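Local coordinates for protein uncharacterized HTH-type transcriptional regulator YydK (Bacillus subtilis subsp. subtilis, PDB 3BWG) that is an uncharacterised member of the GntR family of transcriptional regulators and probably binds DNA through a winged helix-turn-helix domain to control gene expression, at residues Ser49-Glu54 against Ile59-Gly64; Glu15-Glu20 against Asp27-Leu32; Gln8-Glu13 against Phe39-Ser44; Gly57-Phe60 against Gly66-Val69. All blocks are in the same frame, centred on the assembly; numbering follows the deposited sequence.

Contact 1 of 4, residues Ser49-Glu54 against Ile59-Gly64; sequences SLELLE and IFQVRG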
loop_
_atom_site.group_PDB
_atom_site.type_symbol
_atom_site.label_atom_id
_atom_site.label_comp_id
_atom_site.label_asym_id
_atom_site.label_seq_id
_atom_site.Cartn_x
_atom_site.Cartn_y
_atom_site.Cartn_z
ATOM N N SER B 49 3.370 8.204 -23.216
ATOM C CA SER B 49 2.039 7.941 -22.673
ATOM C C SER B 49 2.044 6.621 -21.896
ATOM O O SER B 49 1.485 6.512 -20.799
ATOM C CB SER B 49 1.007 7.901 -23.793
ATOM O OG SER B 49 0.963 9.145 -24.454
ATOM N N LEU B 50 2.733 5.632 -22.448
ATOM C CA LEU B 50 2.818 4.357 -21.786
ATOM C C LEU B 50 3.583 4.457 -20.470
ATOM O O LEU B 50 3.172 3.802 -19.513
ATOM C CB LEU B 50 3.354 3.270 -22.733
ATOM C CG LEU B 50 2.472 3.022 -23.977
ATOM C CD1 LEU B 50 3.155 2.072 -24.938
ATOM C CD2 LEU B 50 1.086 2.516 -23.611
ATOM N N GLU B 51 4.648 5.284 -20.383
ATOM C CA GLU B 51 5.379 5.408 -19.079
ATOM C C GLU B 51 4.494 6.012 -18.006
ATOM O O GLU B 51 4.407 5.475 -16.894
ATOM C CB GLU B 51 6.660 6.236 -19.133
ATOM C CG GLU B 51 7.331 6.373 -20.481
ATOM C CD GLU B 51 8.211 5.182 -20.855
ATOM O OE1 GLU B 51 9.427 5.416 -21.151
ATOM O OE2 GLU B 51 7.674 4.037 -20.875
ATOM N N LEU B 52 3.849 7.130 -18.336
ATOM C CA LEU B 52 2.913 7.769 -17.422
ATOM C C LEU B 52 1.924 6.775 -16.812
ATOM O O LEU B 52 1.806 6.697 -15.593
ATOM C CB LEU B 52 2.158 8.904 -18.118
ATOM C CG LEU B 52 1.201 9.783 -17.297
ATOM C CD1 LEU B 52 1.878 10.304 -16.022
ATOM C CD2 LEU B 52 0.708 10.938 -18.169
ATOM N N LEU B 53 1.214 6.043 -17.675
ATOM C CA LEU B 53 0.232 5.032 -17.278
ATOM C C LEU B 53 0.793 3.950 -16.357
ATOM O O LEU B 53 0.113 3.492 -15.419
ATOM C CB LEU B 53 -0.309 4.356 -18.529
ATOM C CG LEU B 53 -1.691 4.674 -19.086
ATOM C CD1 LEU B 53 -2.407 5.839 -18.390
ATOM C CD2 LEU B 53 -1.551 4.869 -20.563
ATOM N N GLU B 54 2.021 3.531 -16.661
ATOM C CA GLU B 54 2.681 2.453 -15.956
ATOM C C GLU B 54 3.004 2.901 -14.532
ATOM O O GLU B 54 2.673 2.206 -13.586
ATOM C CB GLU B 54 3.941 2.025 -16.713
ATOM C CG GLU B 54 4.734 0.940 -16.019
ATOM C CD GLU B 54 5.327 -0.077 -16.993
ATOM O OE1 GLU B 54 5.555 0.300 -18.177
ATOM O OE2 GLU B 54 5.563 -1.252 -16.566
ATOM N N ILE B 59 -1.281 0.299 -16.224
ATOM C CA ILE B 59 -0.839 -0.770 -17.130
ATOM C C ILE B 59 0.470 -1.336 -16.639
ATOM O O ILE B 59 1.142 -0.711 -15.839
ATOM C CB ILE B 59 -0.605 -0.253 -18.610
ATOM C CG1 ILE B 59 0.583 0.705 -18.658
ATOM C CG2 ILE B 59 -1.864 0.407 -19.165
ATOM C CD1 ILE B 59 0.999 1.133 -20.077
ATOM N N PHE B 60 0.812 -2.524 -17.137
ATOM C CA PHE B 60 2.151 -3.051 -17.056
ATOM C C PHE B 60 2.579 -3.600 -18.430
ATOM O O PHE B 60 1.746 -3.919 -19.275
ATOM C CB PHE B 60 2.299 -4.108 -15.929
ATOM C CG PHE B 60 1.593 -5.413 -16.205
ATOM C CD1 PHE B 60 0.235 -5.560 -15.917
ATOM C CD2 PHE B 60 2.295 -6.505 -16.703
ATOM C CE1 PHE B 60 -0.429 -6.760 -16.140
ATOM C CE2 PHE B 60 1.640 -7.722 -16.938
ATOM C CZ PHE B 60 0.277 -7.844 -16.653
ATOM N N GLN B 61 3.883 -3.692 -18.647
ATOM C CA GLN B 61 4.403 -4.147 -19.920
ATOM C C GLN B 61 5.306 -5.365 -19.748
ATOM O O GLN B 61 6.117 -5.406 -18.836
ATOM C CB GLN B 61 5.146 -2.998 -20.584
ATOM C CG GLN B 61 4.294 -1.725 -20.604
ATOM C CD GLN B 61 4.737 -0.746 -21.659
ATOM O OE1 GLN B 61 5.128 0.379 -21.339
ATOM N NE2 GLN B 61 4.706 -1.170 -22.928
ATOM N N VAL B 62 5.120 -6.377 -20.592
ATOM C CA VAL B 62 5.986 -7.549 -20.556
ATOM C C VAL B 62 6.668 -7.699 -21.920
ATOM O O VAL B 62 6.025 -8.054 -22.931
ATOM C CB VAL B 62 5.261 -8.849 -20.069
ATOM C CG1 VAL B 62 4.499 -8.588 -18.785
ATOM C CG2 VAL B 62 4.337 -9.410 -21.110
ATOM N N ARG B 63 7.959 -7.365 -21.968
ATOM C CA ARG B 63 8.657 -7.325 -23.257
ATOM C C ARG B 63 8.672 -8.717 -23.883
ATOM O O ARG B 63 8.879 -9.736 -23.192
ATOM C CB ARG B 63 10.060 -6.723 -23.142
ATOM C CG ARG B 63 10.109 -5.182 -23.219
ATOM C CD ARG B 63 11.278 -4.618 -22.386
ATOM N NE ARG B 63 12.529 -5.389 -22.524
ATOM C CZ ARG B 63 13.048 -6.196 -21.585
ATOM N NH1 ARG B 63 12.439 -6.365 -20.407
ATOM N NH2 ARG B 63 14.186 -6.842 -21.825
ATOM N N GLY B 64 8.390 -8.735 -25.184
ATOM C CA GLY B 64 8.157 -9.967 -25.908
ATOM C C GLY B 64 6.696 -10.184 -26.271
ATOM O O GLY B 64 6.392 -10.651 -27.377
HETATM O O HOH W 1 2.089 -0.957 -13.282
#

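Contact 2 of 4, residues Glu15-Glu20 against Asp27-Leu32; sequences ETYIEE and DKLPVL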
loop_
_atom_site.group_PDB
_atom_site.type_symbol
_atom_site.label_atom_id
_atom_site.label_comp_id
_atom_site.label_asym_id
_atom_site.label_seq_id
_atom_site.Cartn_x
_atom_site.Cartn_y
_atom_site.Cartn_z
ATOM N N GLU B 15 -6.902 5.407 -20.734
ATOM C CA GLU B 15 -7.725 5.115 -19.549
ATOM C C GLU B 15 -9.211 4.998 -19.855
ATOM O O GLU B 15 -9.825 4.031 -19.451
ATOM C CB GLU B 15 -7.530 6.189 -18.491
ATOM C CG GLU B 15 -6.408 5.879 -17.519
ATOM C CD GLU B 15 -5.854 7.117 -16.842
ATOM O OE1 GLU B 15 -6.041 8.246 -17.368
ATOM O OE2 GLU B 15 -5.213 6.955 -15.777
ATOM N N THR B 16 -9.774 5.994 -20.562
ATOM C CA THR B 16 -11.175 5.979 -21.040
ATOM C C THR B 16 -11.511 4.742 -21.874
ATOM O O THR B 16 -12.576 4.123 -21.693
ATOM C CB THR B 16 -11.507 7.241 -21.909
ATOM O OG1 THR B 16 -11.340 8.422 -21.122
ATOM C CG2 THR B 16 -12.950 7.192 -22.475
ATOM N N TYR B 17 -10.623 4.413 -22.806
ATOM C CA TYR B 17 -10.740 3.191 -23.583
ATOM C C TYR B 17 -10.837 1.930 -22.684
ATOM O O TYR B 17 -11.625 1.021 -22.965
ATOM C CB TYR B 17 -9.568 3.085 -24.562
ATOM C CG TYR B 17 -9.563 1.790 -25.342
ATOM C CD1 TYR B 17 -8.978 0.624 -24.798
ATOM C CD2 TYR B 17 -10.180 1.709 -26.610
ATOM C CE1 TYR B 17 -8.977 -0.583 -25.503
ATOM C CE2 TYR B 17 -10.178 0.511 -27.331
ATOM C CZ TYR B 17 -9.580 -0.635 -26.768
ATOM O OH TYR B 17 -9.580 -1.819 -27.460
ATOM N N ILE B 18 -10.019 1.894 -21.621
ATOM C CA ILE B 18 -9.977 0.793 -20.643
ATOM C C ILE B 18 -11.334 0.641 -19.913
ATOM O O ILE B 18 -11.916 -0.463 -19.866
ATOM C CB ILE B 18 -8.779 0.991 -19.641
ATOM C CG1 ILE B 18 -7.448 0.546 -20.264
ATOM C CG2 ILE B 18 -9.008 0.248 -18.329
ATOM C CD1 ILE B 18 -6.178 0.983 -19.464
ATOM N N GLU B 19 -11.813 1.763 -19.358
ATOM C CA GLU B 19 -13.143 1.892 -18.739
ATOM C C GLU B 19 -14.255 1.436 -19.679
ATOM O O GLU B 19 -15.060 0.567 -19.330
ATOM C CB GLU B 19 -13.413 3.354 -18.349
ATOM C CG GLU B 19 -13.074 3.756 -16.917
ATOM C CD GLU B 19 -11.845 3.061 -16.326
ATOM O OE1 GLU B 19 -12.009 2.498 -15.218
ATOM O OE2 GLU B 19 -10.725 3.078 -16.934
ATOM N N GLU B 20 -14.272 2.008 -20.879
ATOM C CA GLU B 20 -15.394 1.799 -21.797
ATOM C C GLU B 20 -15.476 0.371 -22.270
ATOM O O GLU B 20 -16.563 -0.186 -22.373
ATOM C CB GLU B 20 -15.305 2.722 -23.002
ATOM C CG GLU B 20 -15.613 4.150 -22.673
ATOM C CD GLU B 20 -15.597 5.015 -23.908
ATOM O OE1 GLU B 20 -16.577 5.776 -24.076
ATOM O OE2 GLU B 20 -14.623 4.922 -24.708
ATOM N N ASP B 27 -5.803 -8.082 -19.270
ATOM C CA ASP B 27 -6.235 -7.852 -20.635
ATOM C C ASP B 27 -5.172 -7.076 -21.437
ATOM O O ASP B 27 -4.522 -6.164 -20.925
ATOM C CB ASP B 27 -7.554 -7.098 -20.661
ATOM C CG ASP B 27 -8.747 -7.972 -20.240
ATOM O OD1 ASP B 27 -8.639 -9.210 -20.242
ATOM O OD2 ASP B 27 -9.793 -7.419 -19.887
ATOM N N LYS B 28 -4.994 -7.477 -22.690
ATOM C CA LYS B 28 -3.969 -6.925 -23.541
ATOM C C LYS B 28 -4.528 -5.650 -24.157
ATOM O O LYS B 28 -5.675 -5.628 -24.623
ATOM C CB LYS B 28 -3.641 -7.939 -24.642
ATOM C CG LYS B 28 -2.245 -7.817 -25.233
ATOM C CD LYS B 28 -2.020 -8.874 -26.305
ATOM C CE LYS B 28 -0.713 -8.639 -27.033
ATOM N NZ LYS B 28 -0.410 -7.193 -27.102
ATOM N N LEU B 29 -3.738 -4.585 -24.140
ATOM C CA LEU B 29 -4.097 -3.364 -24.871
ATOM C C LEU B 29 -3.636 -3.412 -26.342
ATOM O O LEU B 29 -2.823 -4.275 -26.725
ATOM C CB LEU B 29 -3.539 -2.129 -24.145
ATOM C CG LEU B 29 -4.324 -1.962 -22.837
ATOM C CD1 LEU B 29 -3.435 -1.817 -21.574
ATOM C CD2 LEU B 29 -5.320 -0.826 -22.956
ATOM N N PRO B 30 -4.178 -2.510 -27.188
ATOM C CA PRO B 30 -3.655 -2.378 -28.549
ATOM C C PRO B 30 -2.126 -2.269 -28.565
ATOM O O PRO B 30 -1.529 -1.667 -27.663
ATOM C CB PRO B 30 -4.293 -1.081 -29.035
ATOM C CG PRO B 30 -5.612 -1.059 -28.345
ATOM C CD PRO B 30 -5.316 -1.600 -26.956
ATOM N N VAL B 31 -1.518 -2.865 -29.588
ATOM C CA VAL B 31 -0.072 -2.856 -29.777
ATOM C C VAL B 31 0.434 -1.450 -30.178
ATOM O O VAL B 31 -0.337 -0.642 -30.671
ATOM C CB VAL B 31 0.337 -4.003 -30.755
ATOM C CG1 VAL B 31 0.138 -3.611 -32.240
ATOM C CG2 VAL B 31 1.745 -4.454 -30.495
ATOM N N LEU B 32 1.712 -1.149 -29.943
ATOM C CA LEU B 32 2.265 0.188 -30.222
ATOM C C LEU B 32 1.755 0.829 -31.532
ATOM O O LEU B 32 1.250 1.955 -31.527
ATOM C CB LEU B 32 3.798 0.145 -30.256
ATOM C CG LEU B 32 4.597 1.165 -29.421
ATOM C CD1 LEU B 32 6.107 0.859 -29.464
ATOM C CD2 LEU B 32 4.361 2.606 -29.803
#

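Contact 3 of 4, residues Gln8-Glu13 against Phe39-Ser44; sequences QQIATE and FEVSKS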
loop_
_atom_site.group_PDB
_atom_site.type_symbol
_atom_site.label_atom_id
_atom_site.label_comp_id
_atom_site.label_asym_id
_atom_site.label_seq_id
_atom_site.Cartn_x
_atom_site.Cartn_y
_atom_site.Cartn_z
ATOM N N GLN B 8 0.004 13.473 -22.177
ATOM C CA GLN B 8 -1.035 13.488 -21.120
ATOM C C GLN B 8 -2.447 13.266 -21.671
ATOM O O GLN B 8 -3.218 12.512 -21.082
ATOM C CB GLN B 8 -0.997 14.783 -20.283
ATOM C CG GLN B 8 -2.096 14.902 -19.159
ATOM C CD GLN B 8 -3.311 15.824 -19.496
ATOM O OE1 GLN B 8 -3.152 17.002 -19.848
ATOM N NE2 GLN B 8 -4.525 15.281 -19.337
ATOM N N GLN B 9 -2.799 13.937 -22.769
ATOM C CA GLN B 9 -4.121 13.737 -23.384
ATOM C C GLN B 9 -4.324 12.281 -23.857
ATOM O O GLN B 9 -5.384 11.685 -23.615
ATOM C CB GLN B 9 -4.395 14.759 -24.515
ATOM C CG GLN B 9 -5.745 14.581 -25.291
ATOM C CD GLN B 9 -7.028 14.539 -24.400
ATOM O OE1 GLN B 9 -7.043 14.995 -23.247
ATOM N NE2 GLN B 9 -8.102 13.983 -24.951
ATOM N N ILE B 10 -3.293 11.718 -24.498
ATOM C CA ILE B 10 -3.316 10.342 -24.995
ATOM C C ILE B 10 -3.480 9.357 -23.820
ATOM O O ILE B 10 -4.317 8.449 -23.871
ATOM C CB ILE B 10 -2.019 9.974 -25.791
ATOM C CG1 ILE B 10 -1.726 10.928 -26.985
ATOM C CG2 ILE B 10 -2.025 8.486 -26.185
ATOM C CD1 ILE B 10 -2.827 11.114 -27.964
ATOM N N ALA B 11 -2.673 9.537 -22.772
ATOM C CA ALA B 11 -2.818 8.766 -21.530
ATOM C C ALA B 11 -4.280 8.721 -21.063
ATOM O O ALA B 11 -4.827 7.642 -20.815
ATOM C CB ALA B 11 -1.919 9.327 -20.449
ATOM N N THR B 12 -4.928 9.886 -21.009
ATOM C CA THR B 12 -6.300 9.977 -20.511
ATOM C C THR B 12 -7.317 9.248 -21.411
ATOM O O THR B 12 -8.221 8.565 -20.907
ATOM C CB THR B 12 -6.689 11.455 -20.216
ATOM O OG1 THR B 12 -6.027 11.883 -19.018
ATOM C CG2 THR B 12 -8.218 11.648 -20.063
ATOM N N GLU B 13 -7.148 9.364 -22.728
ATOM C CA GLU B 13 -8.033 8.702 -23.685
ATOM C C GLU B 13 -7.880 7.178 -23.619
ATOM O O GLU B 13 -8.856 6.442 -23.799
ATOM C CB GLU B 13 -7.777 9.212 -25.110
ATOM C CG GLU B 13 -7.972 10.728 -25.275
ATOM C CD GLU B 13 -8.714 11.142 -26.556
ATOM O OE1 GLU B 13 -8.366 10.642 -27.651
ATOM O OE2 GLU B 13 -9.642 11.989 -26.464
ATOM N N PHE B 39 -4.091 7.576 -32.426
ATOM C CA PHE B 39 -3.997 8.984 -32.053
ATOM C C PHE B 39 -3.119 9.788 -33.007
ATOM O O PHE B 39 -2.786 10.950 -32.742
ATOM C CB PHE B 39 -3.488 9.115 -30.626
ATOM C CG PHE B 39 -4.218 8.246 -29.639
ATOM C CD1 PHE B 39 -5.391 8.693 -29.030
ATOM C CD2 PHE B 39 -3.722 6.980 -29.298
ATOM C CE1 PHE B 39 -6.062 7.891 -28.107
ATOM C CE2 PHE B 39 -4.394 6.170 -28.391
ATOM C CZ PHE B 39 -5.558 6.631 -27.785
ATOM N N GLU B 40 -2.759 9.167 -34.126
ATOM C CA GLU B 40 -1.907 9.789 -35.151
ATOM C C GLU B 40 -0.738 10.600 -34.537
ATOM O O GLU B 40 -0.666 11.837 -34.639
ATOM C CB GLU B 40 -2.756 10.571 -36.180
ATOM C CG GLU B 40 -3.637 9.633 -37.058
ATOM C CD GLU B 40 -4.654 10.369 -37.938
ATOM O OE1 GLU B 40 -4.851 9.970 -39.125
ATOM O OE2 GLU B 40 -5.257 11.338 -37.428
ATOM N N VAL B 41 0.158 9.865 -33.875
ATOM C CA VAL B 41 1.273 10.445 -33.131
ATOM C C VAL B 41 2.539 9.612 -33.338
ATOM O O VAL B 41 2.500 8.512 -33.899
ATOM C CB VAL B 41 0.959 10.606 -31.573
ATOM C CG1 VAL B 41 0.099 11.861 -31.290
ATOM C CG2 VAL B 41 0.323 9.374 -30.992
ATOM N N SER B 42 3.664 10.149 -32.883
ATOM C CA SER B 42 4.905 9.408 -32.964
ATOM C C SER B 42 4.960 8.137 -32.107
ATOM O O SER B 42 4.166 7.949 -31.173
ATOM C CB SER B 42 6.081 10.298 -32.621
ATOM O OG SER B 42 7.137 9.968 -33.507
ATOM N N LYS B 43 5.915 7.264 -32.441
ATOM C CA LYS B 43 6.273 6.139 -31.590
ATOM C C LYS B 43 6.700 6.687 -30.241
ATOM O O LYS B 43 6.321 6.154 -29.212
ATOM C CB LYS B 43 7.394 5.304 -32.225
ATOM C CG LYS B 43 7.966 4.151 -31.346
ATOM C CD LYS B 43 8.730 3.115 -32.198
ATOM C CE LYS B 43 7.748 2.188 -32.967
ATOM N NZ LYS B 43 8.211 1.824 -34.352
ATOM N N SER B 44 7.481 7.766 -30.262
ATOM C CA SER B 44 8.010 8.392 -29.045
ATOM C C SER B 44 6.900 9.019 -28.172
ATOM O O SER B 44 6.999 9.037 -26.943
ATOM C CB SER B 44 9.040 9.454 -29.425
ATOM O OG SER B 44 9.191 10.390 -28.377
#

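Contact 4 of 4, residues Gly57-Phe60 against Gly66-Val69; sequences GAIF and GIFV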
loop_
_atom_site.group_PDB
_atom_site.type_symbol
_atom_site.label_atom_id
_atom_site.label_comp_id
_atom_site.label_asym_id
_atom_site.label_seq_id
_atom_site.Cartn_x
_atom_site.Cartn_y
_atom_site.Cartn_z
ATOM N N GLY B 57 0.149 2.916 -12.375
ATOM C CA GLY B 57 -0.427 1.577 -12.044
ATOM C C GLY B 57 -1.643 1.198 -12.886
ATOM O O GLY B 57 -2.431 0.312 -12.521
ATOM N N ALA B 58 -1.778 1.875 -14.031
ATOM C CA ALA B 58 -2.867 1.645 -14.962
ATOM C C ALA B 58 -2.549 0.451 -15.855
ATOM O O ALA B 58 -3.428 -0.330 -16.175
ATOM C CB ALA B 58 -3.100 2.884 -15.787
ATOM N N ILE B 59 -1.281 0.299 -16.224
ATOM C CA ILE B 59 -0.839 -0.770 -17.130
ATOM C C ILE B 59 0.470 -1.336 -16.639
ATOM O O ILE B 59 1.142 -0.711 -15.839
ATOM C CB ILE B 59 -0.605 -0.253 -18.610
ATOM C CG1 ILE B 59 0.583 0.705 -18.658
ATOM C CG2 ILE B 59 -1.864 0.407 -19.165
ATOM C CD1 ILE B 59 0.999 1.133 -20.077
ATOM N N PHE B 60 0.812 -2.524 -17.137
ATOM C CA PHE B 60 2.151 -3.051 -17.056
ATOM C C PHE B 60 2.579 -3.600 -18.430
ATOM O O PHE B 60 1.746 -3.919 -19.275
ATOM C CB PHE B 60 2.299 -4.108 -15.929
ATOM C CG PHE B 60 1.593 -5.413 -16.205
ATOM C CD1 PHE B 60 0.235 -5.560 -15.917
ATOM C CD2 PHE B 60 2.295 -6.505 -16.703
ATOM C CE1 PHE B 60 -0.429 -6.760 -16.140
ATOM C CE2 PHE B 60 1.640 -7.722 -16.938
ATOM C CZ PHE B 60 0.277 -7.844 -16.653
ATOM N N GLY B 66 3.609 -7.968 -24.688
ATOM C CA GLY B 66 2.728 -6.816 -24.766
ATOM C C GLY B 66 2.501 -5.838 -23.631
ATOM O O GLY B 66 3.262 -5.780 -22.683
ATOM N N ILE B 67 1.443 -5.034 -23.799
ATOM C CA ILE B 67 0.981 -4.030 -22.844
ATOM C C ILE B 67 -0.334 -4.537 -22.295
ATOM O O ILE B 67 -1.216 -4.860 -23.080
ATOM C CB ILE B 67 0.625 -2.690 -23.527
ATOM C CG1 ILE B 67 1.731 -2.208 -24.479
ATOM C CG2 ILE B 67 0.260 -1.642 -22.482
ATOM C CD1 ILE B 67 1.175 -1.404 -25.695
ATOM N N PHE B 68 -0.449 -4.589 -20.960
ATOM C CA PHE B 68 -1.601 -5.182 -20.261
ATOM C C PHE B 68 -2.188 -4.254 -19.189
ATOM O O PHE B 68 -1.483 -3.430 -18.619
ATOM C CB PHE B 68 -1.163 -6.519 -19.610
ATOM C CG PHE B 68 -0.641 -7.527 -20.599
ATOM C CD1 PHE B 68 -1.509 -8.425 -21.213
ATOM C CD2 PHE B 68 0.715 -7.568 -20.929
ATOM C CE1 PHE B 68 -1.043 -9.342 -22.140
ATOM C CE2 PHE B 68 1.188 -8.479 -21.855
ATOM C CZ PHE B 68 0.316 -9.360 -22.469
ATOM N N VAL B 69 -3.469 -4.433 -18.881
ATOM C CA VAL B 69 -4.148 -3.662 -17.847
ATOM C C VAL B 69 -3.616 -4.167 -16.487
ATOM O O VAL B 69 -3.520 -5.373 -16.271
ATOM C CB VAL B 69 -5.717 -3.787 -17.973
ATOM C CG1 VAL B 69 -6.451 -3.049 -16.843
ATOM C CG2 VAL B 69 -6.216 -3.226 -19.333
#

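Contact 1 of 4, residues Ser49-Glu54 against Ile59-Gly64
The carbonyl oxygen of I59 is met by two groups at once. A bound water lies 2.7 Å from I59 O and 3.2 Å from E54 O, placed to donate to either, though other acceptors nearby compete for its two protons, so it need not donate to both at once. The second group is the backbone of E54, whose CA points its hydrogen at I59 O over 3.5 Å, with 163° at the hydrogen. E54 extends its CG anti to the backbone N (chi1 177°), then bends at chi2, which brings its carboxylate alongside Q61; E54 OE1 comes within 3.4 Å of Q61 CG. These are the end of helix 43-55 and strand 59-62, whose short segment axes approach to 7.5 Å at 117°. In the GntR-type winged helix-turn-helix, this is where the last helix of the DNA-binding motif turns into the first strand of the wing. I59 fills the angle between them. Its CG1 branch, held between the backbone N and the carbonyl carbon, passes 3.8 Å from L53 CB. The CD1 methyl at its end lies 3.8 Å from L50 CD2, and the L50 and I59 side chains cross at about a right angle. F60 points away from the helix and meets F175 of the second subunit, while L53 reaches I14 of helix 6-20.

Contact 2 of 4, residues Glu15-Glu20 against Asp27-Leu32
I18 and L29 make the closest approach between the end of helix 6-20 and the loop that follows it, with I18 CG1 3.7 Å from L29 CD2. The two side chains cross at about a right angle, and one methyl of L29, CD2, rests against the longer branch of I18; I18 CD1 lies only slightly farther from it, at 4.0 Å. In I18 this longer branch sits beside the backbone N (chi1 -80°) and extends out to CD1, which brings the end of the side chain in against the loop. Y17 uses a different conformation. Its CG stands anti to the backbone N (chi1 176°), and the phenol is sent across to P30, which comes from the opposite direction. Y17 CE1 is 4.1 Å from P30 CD and Y17 OH is 4.1 Å from P30 CG, while L29 CD2 also comes to 4.3 Å from Y17 CD1. Both partners approach the ring obliquely. The contact rests on carbon packing and is small, burying 149 Å² in total, and the nearest backbones, I18 and L29, stay 8.4 Å apart between CA atoms. Y17 also stacks on H21, and L23 touches both Y17 and L29. The loop places V31 as N-cap of helix 32-39, the first helix of the predicted helix-turn-helix, and through backbone hydrogen bonds of D27 to V69 and L29 to I67 it runs beside strand 66-69, so that L29 packs between helix 6-20 and the wing.

Contact 3 of 4, residues Gln8-Glu13 against Phe39-Ser44
I10 and F39 have the nearest backbones here, 7.2 Å between CA atoms, where a turn of helix 6-20 faces the end of helix 32-39. F39 is followed by the turn of the predicted helix-turn-helix: E40 takes a positive phi of 41°, and two bonds back into the last helical turn make a Schellman motif. V41 then runs extended to S42, which holds the N-cap position of helix 43-55 without a capping bond from its side chain. The turn aims both F39 and V41 at helix 6-20, while E40 between them points away. On the side of helix 6-20, I10 takes the larger share of the packing and uses both of its branches. Its CG2 lies over one face of the F39 ring, 4.0 Å from the centroid and 15° off the ring normal, a CH-pi contact offset toward the rim. The other branch, anti to the carbonyl carbon, folds at chi2 so that I10 CD1 reaches F39 CB at 3.4 Å, a tight apolar contact. The same methyl makes a looser approach to V41 CG1, 4.5 Å, so I10 touches the residues before and after E40. I10 and V41 both continue onto I46 of helix 43-55, and F39 also touches I14, which joins the three helices of the domain. One turn further along helix 6-20, the E13 side chain runs alongside F39, pointing the other way. Its CB lies 3.7 Å from F39 CE1, and E13 OE1 sits at the ring's edge, in plane, 3.6 Å from F39 CE1.

Contact 4 of 4, residues Gly57-Phe60 against Gly66-Val69
One face of the F60 ring is covered by F68 CB, which lies 3.5 Å above its plane and toward the rim, a CH-pi contact. At the edge, near the ring plane, V69 O comes to 3.4 Å from F60 CE1. The F68 ring is tilted only 24° from that of F60 but has slid aside, with centroids 5.5 Å apart, so there is little ring-on-ring overlap and the F68 methylene does the covering. With F68 CG beside its own backbone N, the ring is carried away from F60. Both rings project from the same face of the wing's beta hairpin. Beneath them F60 and F68 form an antiparallel hydrogen-bonded pair: F60 N donates to F68 O at 2.9 Å (157° at the hydrogen), and F68 N to F60 O at 2.8 Å (166°). On the other face, toward helix 43-55, I59 CD1 and I67 CG2 lie side by side at 3.7 Å. The pairing thus combines one nearly straight amide bond, from F68 N, and one more bent, from F60 N, with a weaker CH...O contact from I59 CA to F68 O, 3.1 Å. The partly negative V69 O lies against the rim of the F60 ring, where the C-H hydrogens carry partial positive charge, a weakly favourable placement.

How the contacts relate
From the N terminus, helix 6-20 supplies the first side of contacts 3 and 2. Contact 2 closes the short loop after that helix and lies nested inside the longer loop closed by contact 3, which takes in helix 32-39 and brings the turn before helix 43-55 back to helix 6-20. Contact 1 comes later in series, closing the link from helix 43-55 into strand 59-62. Contact 4 takes in the start of that same strand, shares I59 and F60 with contact 1, and closes the hairpin to strand 66-69. That second strand bonds to the loop of contact 2, so helix bundle and wing are tied into one winged domain, while contacts 3 and 4 do not touch.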